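Long-range contacts in inulin fructotransferase (Bacillus sp. snu-7, PDB 2INV), which cleaves the plant fructan inulin by intramolecular fructosyl transfer, releasing a cyclic difructose anhydride: residues M178-L183 with N200-C205; C205-E210 with D230-L235; Y317-I322 with P350-I355; H376-A381 with Q396-S401. One frame throughout, in Å; residues are numbered along the deposited sequence.

Interaction 1: M178-L183 with N200-C205. With FRU (beta-D-fructofuranose), chain D.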
# COMPACT_ATOMS: atom_id res chain seq x y z
N MSE A 178 -6.89 -10.71 5.67
CA MSE A 178 -7.62 -11.97 5.60
C MSE A 178 -7.00 -13.09 4.78
O MSE A 178 -6.04 -12.89 4.02
CB MSE A 178 -9.04 -11.73 5.08
CG MSE A 178 -9.82 -10.67 5.87
SE MSE A 178 -10.90 -11.42 7.27
CE MSE A 178 -11.64 -12.90 6.28
N GLY A 179 -7.57 -14.28 4.95
CA GLY A 179 -7.13 -15.46 4.25
C GLY A 179 -8.37 -16.16 3.75
O GLY A 179 -9.21 -16.60 4.55
N PHE A 180 -8.52 -16.24 2.43
CA PHE A 180 -9.67 -16.91 1.83
C PHE A 180 -9.12 -18.07 1.03
O PHE A 180 -8.19 -17.89 0.23
CB PHE A 180 -10.39 -15.97 0.86
CG PHE A 180 -11.06 -14.79 1.52
CD1 PHE A 180 -12.39 -14.86 1.94
CD2 PHE A 180 -10.37 -13.60 1.68
CE1 PHE A 180 -13.02 -13.75 2.49
CE2 PHE A 180 -10.99 -12.49 2.23
CZ PHE A 180 -12.32 -12.56 2.64
N VAL A 181 -9.68 -19.26 1.22
CA VAL A 181 -9.20 -20.40 0.48
C VAL A 181 -10.28 -21.45 0.20
O VAL A 181 -11.11 -21.75 1.07
CB VAL A 181 -7.99 -21.04 1.20
CG1 VAL A 181 -8.39 -21.55 2.57
CG2 VAL A 181 -7.41 -22.16 0.36
N TYR A 182 -10.26 -21.97 -1.02
CA TYR A 182 -11.19 -22.99 -1.50
C TYR A 182 -12.68 -22.65 -1.37
O TYR A 182 -13.49 -23.49 -0.97
CB TYR A 182 -10.86 -24.33 -0.83
CG TYR A 182 -10.11 -25.32 -1.71
CD1 TYR A 182 -9.03 -24.91 -2.51
CD2 TYR A 182 -10.46 -26.66 -1.74
CE1 TYR A 182 -8.33 -25.82 -3.32
CE2 TYR A 182 -9.77 -27.59 -2.54
CZ TYR A 182 -8.71 -27.15 -3.33
OH TYR A 182 -8.04 -28.06 -4.11
N LEU A 183 -13.04 -21.42 -1.73
CA LEU A 183 -14.43 -20.94 -1.68
C LEU A 183 -14.89 -20.61 -3.10
O LEU A 183 -14.13 -19.98 -3.85
CB LEU A 183 -14.53 -19.66 -0.84
CG LEU A 183 -14.34 -19.79 0.67
CD1 LEU A 183 -14.13 -18.42 1.27
CD2 LEU A 183 -15.56 -20.47 1.26
N ASN A 200 -4.66 -8.58 1.72
CA ASN A 200 -5.30 -9.88 1.88
C ASN A 200 -4.72 -10.96 0.98
O ASN A 200 -4.05 -10.66 -0.01
CB ASN A 200 -6.82 -9.81 1.61
CG ASN A 200 -7.50 -8.70 2.37
OD1 ASN A 200 -7.87 -8.98 3.62
ND2 ASN A 200 -7.71 -7.61 1.84
N MSE A 201 -5.02 -12.21 1.32
CA MSE A 201 -4.60 -13.38 0.56
C MSE A 201 -5.85 -14.14 0.16
O MSE A 201 -6.44 -14.86 0.98
CB MSE A 201 -3.69 -14.27 1.40
CG MSE A 201 -3.37 -15.63 0.79
SE MSE A 201 -2.52 -15.52 -0.91
CE MSE A 201 -0.73 -15.15 -0.32
N ILE A 202 -6.26 -13.96 -1.09
CA ILE A 202 -7.46 -14.58 -1.62
C ILE A 202 -7.06 -15.48 -2.79
O ILE A 202 -6.90 -15.00 -3.92
CB ILE A 202 -8.41 -13.51 -2.16
CG1 ILE A 202 -8.40 -12.31 -1.22
CG2 ILE A 202 -9.81 -14.08 -2.31
CD1 ILE A 202 -9.15 -11.12 -1.74
N ALA A 203 -6.91 -16.77 -2.54
CA ALA A 203 -6.52 -17.65 -3.63
C ALA A 203 -7.11 -19.04 -3.57
O ALA A 203 -7.57 -19.50 -2.51
CB ALA A 203 -5.01 -17.74 -3.69
N GLU A 204 -7.08 -19.70 -4.72
CA GLU A 204 -7.62 -21.04 -4.84
C GLU A 204 -9.10 -20.95 -4.51
O GLU A 204 -9.68 -21.79 -3.83
CB GLU A 204 -6.85 -21.99 -3.91
CG GLU A 204 -5.38 -22.13 -4.39
CD GLU A 204 -4.56 -23.14 -3.60
OE1 GLU A 204 -5.13 -23.86 -2.75
OE2 GLU A 204 -3.33 -23.22 -3.85
N CYS A 205 -9.70 -19.88 -5.03
CA CYS A 205 -11.12 -19.58 -4.88
C CYS A 205 -11.70 -19.49 -6.29
O CYS A 205 -10.99 -19.10 -7.23
CB CYS A 205 -11.32 -18.25 -4.17
SG CYS A 205 -11.07 -18.29 -2.37
C1 FRU D . -1.59 -24.25 -7.43
C2 FRU D . -1.29 -22.70 -7.55
C3 FRU D . -2.42 -21.79 -6.98
C4 FRU D . -2.43 -20.54 -7.89
C5 FRU D . -1.92 -21.10 -9.19
C6 FRU D . -0.83 -20.16 -9.73
O1 FRU D . -2.97 -24.56 -7.77
O3 FRU D . -2.83 -21.47 -5.68
O4 FRU D . -3.70 -19.91 -7.95
O5 FRU D . -1.44 -22.46 -8.93
O6 FRU D . -0.77 -20.39 -11.08

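Interaction 2: C205-E210 with D230-L235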
# COMPACT_ATOMS: atom_id res chain seq x y z
N CYS A 205 -9.70 -19.88 -5.03
CA CYS A 205 -11.12 -19.58 -4.88
C CYS A 205 -11.70 -19.49 -6.29
O CYS A 205 -10.99 -19.10 -7.23
CB CYS A 205 -11.32 -18.25 -4.17
SG CYS A 205 -11.07 -18.29 -2.37
N GLY A 206 -12.97 -19.86 -6.45
CA GLY A 206 -13.57 -19.80 -7.77
C GLY A 206 -13.54 -18.35 -8.22
O GLY A 206 -13.20 -18.04 -9.35
N ASN A 207 -13.91 -17.47 -7.29
CA ASN A 207 -13.93 -16.03 -7.51
C ASN A 207 -13.29 -15.40 -6.29
O ASN A 207 -13.49 -15.88 -5.17
CB ASN A 207 -15.36 -15.52 -7.64
CG ASN A 207 -16.13 -16.19 -8.77
OD1 ASN A 207 -16.51 -17.35 -8.66
ND2 ASN A 207 -16.35 -15.46 -9.86
N CYS A 208 -12.53 -14.33 -6.48
CA CYS A 208 -11.87 -13.67 -5.36
C CYS A 208 -12.60 -12.42 -4.84
O CYS A 208 -13.13 -12.44 -3.72
CB CYS A 208 -10.42 -13.34 -5.74
SG CYS A 208 -9.44 -14.83 -6.08
N VAL A 209 -12.62 -11.34 -5.62
CA VAL A 209 -13.31 -10.13 -5.18
C VAL A 209 -14.32 -9.65 -6.22
O VAL A 209 -13.97 -9.34 -7.35
CB VAL A 209 -12.33 -8.99 -4.85
CG1 VAL A 209 -13.11 -7.74 -4.46
CG2 VAL A 209 -11.41 -9.40 -3.72
N GLU A 210 -15.58 -9.56 -5.79
CA GLU A 210 -16.67 -9.14 -6.66
C GLU A 210 -17.39 -7.88 -6.16
O GLU A 210 -18.19 -7.93 -5.22
CB GLU A 210 -17.69 -10.28 -6.80
CG GLU A 210 -17.14 -11.50 -7.53
CD GLU A 210 -18.10 -12.68 -7.48
OE1 GLU A 210 -17.89 -13.57 -6.63
OE2 GLU A 210 -19.06 -12.71 -8.28
N ASP A 230 -13.44 -20.43 -14.26
CA ASP A 230 -14.82 -20.00 -14.45
C ASP A 230 -15.17 -18.82 -13.56
O ASP A 230 -16.33 -18.41 -13.48
CB ASP A 230 -15.77 -21.15 -14.11
CG ASP A 230 -15.60 -22.34 -15.02
OD1 ASP A 230 -15.53 -22.15 -16.26
OD2 ASP A 230 -15.53 -23.48 -14.51
N GLY A 231 -14.17 -18.28 -12.88
CA GLY A 231 -14.43 -17.16 -12.00
C GLY A 231 -13.61 -15.94 -12.32
O GLY A 231 -12.74 -15.96 -13.21
N VAL A 232 -13.86 -14.88 -11.58
CA VAL A 232 -13.15 -13.64 -11.76
C VAL A 232 -12.20 -13.46 -10.60
O VAL A 232 -12.42 -14.01 -9.51
CB VAL A 232 -14.12 -12.46 -11.81
CG1 VAL A 232 -15.04 -12.60 -13.02
CG2 VAL A 232 -14.95 -12.41 -10.53
N THR A 233 -11.14 -12.69 -10.83
CA THR A 233 -10.19 -12.45 -9.77
C THR A 233 -10.73 -11.17 -9.14
O THR A 233 -11.28 -11.20 -8.04
CB THR A 233 -8.79 -12.28 -10.35
OG1 THR A 233 -8.48 -13.42 -11.16
CG2 THR A 233 -7.75 -12.18 -9.25
N LEU A 234 -10.62 -10.05 -9.85
CA LEU A 234 -11.17 -8.80 -9.35
C LEU A 234 -12.22 -8.35 -10.36
O LEU A 234 -11.92 -8.20 -11.55
CB LEU A 234 -10.10 -7.72 -9.21
CG LEU A 234 -10.66 -6.34 -8.84
CD1 LEU A 234 -11.35 -6.39 -7.48
CD2 LEU A 234 -9.53 -5.33 -8.83
N LEU A 235 -13.44 -8.17 -9.89
CA LEU A 235 -14.55 -7.76 -10.74
C LEU A 235 -15.18 -6.49 -10.20
O LEU A 235 -15.41 -6.37 -8.99
CB LEU A 235 -15.57 -8.89 -10.80
CG LEU A 235 -16.98 -8.61 -11.32
CD1 LEU A 235 -16.95 -8.12 -12.76
CD2 LEU A 235 -17.80 -9.89 -11.21
O HOH W 1 -13.68 -20.56 -11.16

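Interaction 3: Y317-I322 with P350-I355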
# COMPACT_ATOMS: atom_id res chain seq x y z
N TYR A 317 -8.68 -12.18 -28.70
CA TYR A 317 -9.47 -11.42 -27.72
C TYR A 317 -8.52 -10.38 -27.15
O TYR A 317 -8.94 -9.26 -26.81
CB TYR A 317 -9.95 -12.34 -26.58
CG TYR A 317 -10.94 -11.70 -25.63
CD1 TYR A 317 -12.28 -11.56 -25.97
CD2 TYR A 317 -10.54 -11.24 -24.37
CE1 TYR A 317 -13.21 -11.00 -25.09
CE2 TYR A 317 -11.46 -10.66 -23.47
CZ TYR A 317 -12.79 -10.55 -23.84
OH TYR A 317 -13.70 -10.01 -22.97
N GLY A 318 -7.25 -10.75 -27.04
CA GLY A 318 -6.25 -9.85 -26.50
C GLY A 318 -6.01 -10.07 -25.02
O GLY A 318 -6.94 -10.43 -24.29
N VAL A 319 -4.77 -9.88 -24.57
CA VAL A 319 -4.44 -10.05 -23.16
C VAL A 319 -5.15 -8.92 -22.43
O VAL A 319 -5.59 -9.06 -21.29
CB VAL A 319 -2.93 -9.94 -22.90
CG1 VAL A 319 -2.17 -10.80 -23.89
CG2 VAL A 319 -2.48 -8.49 -23.02
N VAL A 320 -5.24 -7.78 -23.12
CA VAL A 320 -5.92 -6.61 -22.59
C VAL A 320 -7.00 -6.25 -23.59
O VAL A 320 -6.72 -5.93 -24.75
CB VAL A 320 -4.95 -5.43 -22.40
CG1 VAL A 320 -5.73 -4.16 -22.08
CG2 VAL A 320 -3.97 -5.74 -21.29
N HIS A 321 -8.24 -6.30 -23.10
CA HIS A 321 -9.41 -6.05 -23.92
C HIS A 321 -10.13 -4.78 -23.49
O HIS A 321 -10.59 -4.66 -22.35
CB HIS A 321 -10.31 -7.27 -23.80
CG HIS A 321 -11.46 -7.28 -24.75
ND1 HIS A 321 -12.59 -6.53 -24.56
CD2 HIS A 321 -11.66 -7.99 -25.89
CE1 HIS A 321 -13.45 -6.77 -25.54
NE2 HIS A 321 -12.91 -7.65 -26.36
N ILE A 322 -10.24 -3.82 -24.41
CA ILE A 322 -10.88 -2.54 -24.11
C ILE A 322 -12.09 -2.22 -24.99
O ILE A 322 -11.99 -2.20 -26.23
CB ILE A 322 -9.89 -1.37 -24.25
CG1 ILE A 322 -8.60 -1.69 -23.48
CG2 ILE A 322 -10.52 -0.09 -23.71
CD1 ILE A 322 -8.76 -1.77 -21.99
N PRO A 350 -0.87 -13.55 -31.76
CA PRO A 350 -1.44 -13.14 -30.49
C PRO A 350 -1.60 -11.62 -30.43
O PRO A 350 -0.73 -10.88 -30.91
CB PRO A 350 -0.42 -13.67 -29.49
CG PRO A 350 -0.08 -14.99 -30.09
CD PRO A 350 0.06 -14.68 -31.57
N THR A 351 -2.70 -11.16 -29.86
CA THR A 351 -2.95 -9.73 -29.73
C THR A 351 -2.70 -9.29 -28.30
O THR A 351 -3.34 -9.78 -27.38
CB THR A 351 -4.41 -9.37 -30.09
OG1 THR A 351 -4.67 -9.69 -31.46
CG2 THR A 351 -4.68 -7.88 -29.85
N GLN A 352 -1.75 -8.38 -28.11
CA GLN A 352 -1.45 -7.90 -26.77
C GLN A 352 -2.56 -6.96 -26.33
O GLN A 352 -3.19 -7.17 -25.28
CB GLN A 352 -0.11 -7.18 -26.73
CG GLN A 352 1.12 -8.07 -26.98
CD GLN A 352 1.09 -9.38 -26.22
OE1 GLN A 352 0.89 -9.40 -24.99
NE2 GLN A 352 1.30 -10.48 -26.94
N ILE A 353 -2.80 -5.92 -27.11
CA ILE A 353 -3.84 -4.96 -26.76
C ILE A 353 -4.90 -4.83 -27.86
O ILE A 353 -4.60 -4.51 -29.01
CB ILE A 353 -3.25 -3.57 -26.46
CG1 ILE A 353 -2.36 -3.65 -25.23
CG2 ILE A 353 -4.37 -2.56 -26.24
CD1 ILE A 353 -1.56 -2.40 -24.95
N LEU A 354 -6.14 -5.10 -27.49
CA LEU A 354 -7.26 -5.00 -28.42
C LEU A 354 -8.24 -3.93 -27.97
O LEU A 354 -8.77 -3.96 -26.86
CB LEU A 354 -8.00 -6.33 -28.57
CG LEU A 354 -9.29 -6.23 -29.38
CD1 LEU A 354 -8.96 -5.84 -30.82
CD2 LEU A 354 -10.02 -7.56 -29.34
N ILE A 355 -8.48 -3.00 -28.88
CA ILE A 355 -9.41 -1.91 -28.65
C ILE A 355 -10.63 -2.33 -29.47
O ILE A 355 -10.76 -2.03 -30.65
CB ILE A 355 -8.76 -0.59 -29.14
CG1 ILE A 355 -7.39 -0.43 -28.47
CG2 ILE A 355 -9.63 0.60 -28.80
CD1 ILE A 355 -7.44 -0.37 -26.94

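Interaction 4: H376-A381 with Q396-S401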
# COMPACT_ATOMS: atom_id res chain seq x y z
N HIS A 376 0.98 -6.10 -31.25
CA HIS A 376 1.01 -5.38 -29.99
C HIS A 376 -0.30 -4.66 -29.73
O HIS A 376 -0.78 -4.61 -28.60
CB HIS A 376 2.15 -4.37 -30.00
CG HIS A 376 3.50 -4.99 -30.12
ND1 HIS A 376 4.66 -4.28 -29.87
CD2 HIS A 376 3.89 -6.24 -30.45
CE1 HIS A 376 5.70 -5.08 -30.05
NE2 HIS A 376 5.26 -6.27 -30.40
N VAL A 377 -0.85 -4.08 -30.78
CA VAL A 377 -2.10 -3.36 -30.64
C VAL A 377 -2.97 -3.57 -31.86
O VAL A 377 -2.51 -3.52 -32.99
CB VAL A 377 -1.85 -1.85 -30.46
CG1 VAL A 377 -3.16 -1.13 -30.19
CG2 VAL A 377 -0.86 -1.61 -29.33
N VAL A 378 -4.25 -3.83 -31.60
CA VAL A 378 -5.20 -4.02 -32.68
C VAL A 378 -6.38 -3.13 -32.39
O VAL A 378 -6.97 -3.16 -31.31
CB VAL A 378 -5.70 -5.47 -32.77
CG1 VAL A 378 -6.83 -5.57 -33.79
CG2 VAL A 378 -4.56 -6.39 -33.18
N LEU A 379 -6.72 -2.30 -33.37
CA LEU A 379 -7.85 -1.41 -33.24
C LEU A 379 -8.90 -1.97 -34.18
O LEU A 379 -8.69 -2.06 -35.39
CB LEU A 379 -7.48 0.01 -33.64
CG LEU A 379 -6.26 0.75 -32.99
CD1 LEU A 379 -6.42 1.15 -31.71
CD2 LEU A 379 -5.04 0.19 -33.18
N ASP A 380 -10.02 -2.35 -33.60
CA ASP A 380 -11.12 -2.94 -34.34
C ASP A 380 -11.84 -1.88 -35.19
O ASP A 380 -11.85 -0.70 -34.84
CB ASP A 380 -12.04 -3.61 -33.34
CG ASP A 380 -13.17 -4.36 -33.99
OD1 ASP A 380 -13.07 -5.59 -34.16
OD2 ASP A 380 -14.17 -3.70 -34.33
N ALA A 381 -12.40 -2.31 -36.31
CA ALA A 381 -13.08 -1.42 -37.25
C ALA A 381 -14.16 -0.52 -36.63
O ALA A 381 -14.63 0.42 -37.28
CB ALA A 381 -13.67 -2.23 -38.40
N GLN A 396 3.64 -4.26 -36.18
CA GLN A 396 3.24 -4.93 -34.95
C GLN A 396 1.94 -4.27 -34.50
O GLN A 396 1.43 -4.56 -33.41
CB GLN A 396 4.33 -4.78 -33.88
CG GLN A 396 5.69 -5.41 -34.29
CD GLN A 396 6.81 -5.16 -33.29
OE1 GLN A 396 7.01 -4.03 -32.82
NE2 GLN A 396 7.54 -6.22 -32.96
N ILE A 397 1.40 -3.41 -35.37
CA ILE A 397 0.16 -2.68 -35.10
C ILE A 397 -0.88 -2.82 -36.22
O ILE A 397 -0.59 -2.51 -37.39
CB ILE A 397 0.45 -1.17 -34.93
CG1 ILE A 397 1.46 -0.96 -33.80
CG2 ILE A 397 -0.84 -0.42 -34.65
CD1 ILE A 397 1.85 0.49 -33.58
N THR A 398 -2.08 -3.28 -35.87
CA THR A 398 -3.15 -3.42 -36.85
C THR A 398 -4.28 -2.45 -36.53
O THR A 398 -4.90 -2.54 -35.47
CB THR A 398 -3.75 -4.84 -36.86
OG1 THR A 398 -2.75 -5.79 -37.25
CG2 THR A 398 -4.91 -4.91 -37.86
N SER A 399 -4.55 -1.53 -37.44
CA SER A 399 -5.62 -0.57 -37.26
C SER A 399 -6.65 -0.80 -38.36
O SER A 399 -6.36 -0.60 -39.54
CB SER A 399 -5.08 0.86 -37.33
OG SER A 399 -6.14 1.81 -37.37
N TYR A 400 -7.85 -1.22 -37.97
CA TYR A 400 -8.92 -1.46 -38.94
C TYR A 400 -9.74 -0.22 -39.08
O TYR A 400 -10.82 -0.23 -39.67
CB TYR A 400 -9.83 -2.57 -38.49
CG TYR A 400 -9.18 -3.91 -38.53
CD1 TYR A 400 -8.63 -4.39 -39.72
CD2 TYR A 400 -9.09 -4.68 -37.39
CE1 TYR A 400 -8.03 -5.63 -39.77
CE2 TYR A 400 -8.48 -5.92 -37.42
CZ TYR A 400 -7.95 -6.39 -38.61
OH TYR A 400 -7.36 -7.62 -38.64
N SER A 401 -9.24 0.86 -38.51
CA SER A 401 -9.94 2.11 -38.60
C SER A 401 -9.03 2.97 -39.44
O SER A 401 -7.87 2.62 -39.65
CB SER A 401 -10.12 2.71 -37.21
OG SER A 401 -10.69 4.00 -37.30

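Interaction 1: M178-L183 with N200-C205
Successive coils of a right-handed parallel beta-helix pair here, at the point where both segments leave their strands beside a bound fructose. Strands 179-181 and 201-203 run only 7° apart. F180 N donates to M201 O at 2.9 Å, nearly along the C=O axis, while M201 N bonds M178 O from above the carbonyl plane. N200 lengthens this ladder with its side chain: CG sits beside the backbone N, so that OD1 takes M178 N on an in-plane lone pair at 2.9 Å. Asparagine suits the place because its other branch is a donor, and ND2 bonds N223 OD1 and I175 O, which fixes the turn of the amide.

F180 and I202 point the same way, alongside each other, with I202 CG1 3.7 Å from F180 CD2 and I202 CG2 against F180 CB. C205 SG extends this apolar row, 4.0 Å from F180 CB. M201, a selenomethionine, is on the other face and packs on S172 of the second subunit.

Beyond the strands, Y182 and E204 share left-handed backbone angles, and a weak bond joins Y182 N to E204 O. The E204 side chain, extended beyond CG, passes obliquely along the edge of the Y182 ring, its CB in the ring plane and its carboxylate turned 59° from it. OE2 accepts fructose O3 at 2.6 Å and also bonds S91 OG, while S93 N bonds OE1; this grip would probably favour the ionised acid. A parallel ladder with side chains alternating between two faces is characteristic of the right-handed parallel beta-helix, and the turn after strand 201-203 carries E204 into the fructose pocket.

Interaction 2: C205-E210 with D230-L235
Three backbone hydrogen bonds join the segments. C208 N bonds V232 O, V209 N meets T233 O at 2.8 Å with a nearly straight N-H (173°), and V209 O then receives L235 N at 2.8 Å. C-H contacts continue the seam: G231 CA lies 3.1 Å from G206 O. A side chain at G231 would run into that oxygen, which explains the glycine. A water donates to G206 O and weakly accepts D230 N.

C208 and T233 have similar backbone angles, so adjacent coils of the parallel beta-helix bend at matching levels, as the stacking of its faces requires.

Among the apolar contacts, V209 and L234 lie side by side, CG1 to CD1 at 3.7 Å; both CG1 of V209 and CG of L234 are anti to their backbone N. E210, on the face it shares with L235, crosses V232 at about a right angle, its CG 3.8 Å from V232 CG2, and its carboxylate continues to H185 ND1. The glutamate thus spends its methylenes on packing and its carboxylate on a hydrogen bond to the preceding coil.

The N207 amide rests against the backbone of G231 and V232, with CG 3.8 Å from G231 CA. An alanine here would remove that amide and would probably loosen the approach to the corner. T233 OG1 bonds S255 O, one coil onward.

Interaction 3: Y317-I322 with P350-I355
In this pair of parallel beta-helix coils the inner face is buried and apolar, whereas the outward face is only partly covered, though its side chains still touch one another. Strands 320-322 and 353-355 run 11° apart, and L354 N meets V320 O at 2.9 Å with an almost perfectly straight N-H. I322 N bonds L354 O at the same length but less straight (163°), nearly along its C=O axis.

On the inner face I322 and I355 lie alongside, I355 CD1 touching I322 CB at 3.8 Å. V320 and I353 form the neighbouring step, where F334 packs on both. Branched residues suit this face: they favour extended backbone and stack like on like from coil to coil. Near the corner the Q352 side chain folds back at chi2 and brings OE1 toward V319 CG1, while its NE2 bonds S374 OG. G318, with phi at 96°, takes a backbone shape in which a side chain would jam against the preceding carbonyl; its CA comes 3.0 Å from T351 O.

Outward, the partly exposed Y317, H321 and L354 lean on one another. H321 CD2 sits 3.3 Å above the Y317 ring, over its centre. L354, its CG anti to the backbone N, sets CD2 beside H321 CD2 at 3.8 Å. The same methyl closes over Y317 O at 3.2 Å, and that buried carbonyl oxygen has no polar partner.

Interaction 4: H376-A381 with Q396-S401
Strands 377-379 and 397-399 run parallel, 4° apart, and a ladder of T398 N to V377 O, L379 N to T398 O and Y400 N to L379 O joins them, the middle bond 2.8 Å long. Before the strands, H376 N makes a weak bond to Q396 O.

H376 and Q396 point the same way, side by side. Q396 CB sits over the imidazole face, 3.8 Å from the ring centroid and 9° off its normal, a CH-pi contact. The glutamine then extends beyond CG along the ring, with its amide plane 37° from the imidazole. Both polar ends have further partners: H376 ND1 bonds S391 O and Q396 OE1 bonds T393 N. A serine here in place of the histidine would remove the ring under Q396 and its bond to S391, and would probably let the corner loosen.

At the other end V378 CG1 meets Y400 CE2 at 4.0 Å, and T398 CG2 lies above the same tyrosine ring, toward its rim. V378 and T398, both partly exposed, are beta-branched and favour extended backbone. L379 instead points inward, its CD2 3.6 Å from T398 O.

V377, L379 and I397 pack on V388 of strand 387-389 across the interior, while strand 351-357 flanks 377-379 on the side away from 397-399.

How the interactions relate
From the N terminus, each contact closes about one coil of the beta-helix, and the four follow in series, neither nested nor crossed. Interaction 1 brings N200-C205 back beside M178-L183. The chain passes through the shared C205 straight into interaction 2, and the two touch where I202 CD1 packs on V209 CG2 in the interior. Further coils separate interaction 2 from interaction 3, their centres about 20 Å apart. Interactions 3 and 4 adjoin because strands 351-357 and 375-379 are neighbours, with I353 O and V378 N 2.7 Å apart. Thus 1 and 2 tie together coils near the middle of the helix, where fructose is bound, and 3 and 4 its C-terminal coils.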